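Local coordinates for uncharacterized protein (Bacteroides eggerthii DSM 20697, PDB 4ECO), which is of unknown function but folds as a leucine-rich repeat protein and probably serves in protein binding, at residues Thr105-Leu110 / Met203-Leu208. Sequence-based numbering, arbitrary orientation.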
# COMPACT_ATOMS: atom_id res chain seq x y z
N THR A 105 6.66 23.11 -27.47
CA THR A 105 5.32 23.52 -27.03
C THR A 105 4.23 22.45 -27.26
O THR A 105 3.13 22.58 -26.71
CB THR A 105 4.94 24.82 -27.73
OG1 THR A 105 5.11 24.69 -29.15
CG2 THR A 105 5.72 26.01 -27.18
N GLU A 106 4.53 21.39 -28.02
CA GLU A 106 3.54 20.35 -28.28
C GLU A 106 3.64 19.25 -27.25
O GLU A 106 2.87 18.28 -27.31
CB GLU A 106 3.68 19.76 -29.71
CG GLU A 106 3.41 20.77 -30.81
CD GLU A 106 2.19 21.66 -30.61
OE1 GLU A 106 1.10 21.12 -30.34
OE2 GLU A 106 2.33 22.91 -30.72
N LEU A 107 4.59 19.41 -26.30
CA LEU A 107 4.90 18.48 -25.21
C LEU A 107 3.70 18.30 -24.27
O LEU A 107 3.15 19.30 -23.77
CB LEU A 107 6.10 19.02 -24.44
CG LEU A 107 7.10 18.09 -23.79
CD1 LEU A 107 7.56 17.01 -24.72
CD2 LEU A 107 8.31 18.86 -23.37
N GLU A 108 3.26 17.04 -24.12
CA GLU A 108 2.16 16.60 -23.24
C GLU A 108 2.74 15.91 -22.03
O GLU A 108 2.26 16.12 -20.93
CB GLU A 108 1.18 15.67 -23.97
CG GLU A 108 0.20 16.32 -24.93
CD GLU A 108 -0.73 15.33 -25.62
OE1 GLU A 108 -1.29 14.45 -24.92
OE2 GLU A 108 -0.89 15.42 -26.86
N VAL A 109 3.78 15.08 -22.20
CA VAL A 109 4.42 14.38 -21.09
C VAL A 109 5.90 14.76 -21.01
O VAL A 109 6.54 14.94 -22.04
CB VAL A 109 4.21 12.84 -21.13
CG1 VAL A 109 2.71 12.48 -21.17
CG2 VAL A 109 4.93 12.19 -22.31
N LEU A 110 6.42 14.91 -19.79
CA LEU A 110 7.82 15.25 -19.51
C LEU A 110 8.30 14.59 -18.22
O LEU A 110 7.70 14.80 -17.16
CB LEU A 110 7.97 16.77 -19.40
CG LEU A 110 9.35 17.34 -19.08
CD1 LEU A 110 10.37 17.07 -20.23
CD2 LEU A 110 9.24 18.83 -18.84
N MSE A 203 6.94 26.86 -18.19
CA MSE A 203 5.71 27.68 -18.25
C MSE A 203 5.22 27.95 -19.68
O MSE A 203 4.11 28.46 -19.87
CB MSE A 203 5.94 29.06 -17.60
CG MSE A 203 6.35 29.05 -16.14
SE MSE A 203 6.52 30.92 -15.61
CE MSE A 203 7.44 30.70 -13.91
N ARG A 204 6.10 27.71 -20.68
CA ARG A 204 5.75 27.89 -22.08
C ARG A 204 5.01 26.66 -22.60
O ARG A 204 4.20 26.80 -23.53
CB ARG A 204 6.99 28.19 -22.92
CG ARG A 204 6.68 28.88 -24.24
CD ARG A 204 7.92 29.50 -24.81
NE ARG A 204 7.69 30.20 -26.07
CZ ARG A 204 7.82 29.65 -27.27
NH1 ARG A 204 8.18 28.38 -27.40
NH2 ARG A 204 7.61 30.37 -28.37
N LEU A 205 5.24 25.48 -22.00
CA LEU A 205 4.63 24.21 -22.41
C LEU A 205 3.20 24.13 -21.87
O LEU A 205 2.90 23.35 -20.97
CB LEU A 205 5.49 23.01 -21.92
CG LEU A 205 7.02 23.16 -22.05
CD1 LEU A 205 7.73 22.04 -21.36
CD2 LEU A 205 7.46 23.32 -23.49
N THR A 206 2.31 24.95 -22.45
CA THR A 206 0.91 25.08 -22.03
C THR A 206 0.09 23.81 -22.33
O THR A 206 -1.05 23.73 -21.86
CB THR A 206 0.25 26.32 -22.68
OG1 THR A 206 0.24 26.19 -24.10
CG2 THR A 206 0.93 27.64 -22.27
N LYS A 207 0.66 22.82 -23.06
CA LYS A 207 -0.06 21.59 -23.39
C LYS A 207 0.37 20.43 -22.47
O LYS A 207 -0.21 19.34 -22.56
CB LYS A 207 0.14 21.20 -24.88
CG LYS A 207 -0.38 22.25 -25.84
CD LYS A 207 -0.58 21.72 -27.24
CE LYS A 207 -1.03 22.85 -28.13
NZ LYS A 207 -1.53 22.36 -29.44
N LEU A 208 1.35 20.68 -21.56
CA LEU A 208 1.91 19.71 -20.61
C LEU A 208 0.81 19.13 -19.72
O LEU A 208 0.04 19.88 -19.14
CB LEU A 208 3.02 20.36 -19.75
CG LEU A 208 4.07 19.43 -19.13
CD1 LEU A 208 4.84 18.65 -20.20
CD2 LEU A 208 5.05 20.22 -18.26
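K207 NZ reaches E106 OE1 at 3.0 Å, a salt bridge made on the carboxylate's syn side, where the other oxygen also lies. The two side chains run side by side in the same direction: K207 is stretched out beyond CG and passes T105 O on its way, with CG 3.6 Å from T105 O, whereas E106 is bent at chi2 (-44°), which turns OE1 toward the lysine tip. The other oxygen, E106 OE2, forms a long, weak ion pair with R82. An alanine at E106 would probably leave the K207 ammonium without its carboxylate mate and let the lysine chain swing away. Both segments lead into neighbouring parallel strands, 109-111 and 210-214, of the leucine-rich repeat solenoid, the second by a type I turn from L205 to L208, and their leucines line its interior. L107 CD2 lies 3.8 Å from L205 CD1, the two side chains alongside each other, while L208, with CG anti to the backbone N (chi1 -156°), sets CD1 3.7 Å from L110 CB. L86 of strand 83-87 touches both L107 and L110. T105 CG2 lies 3.4 Å from R204 NH1, which is hydrogen-bonded to G102 O; R204 NE pairs with E241.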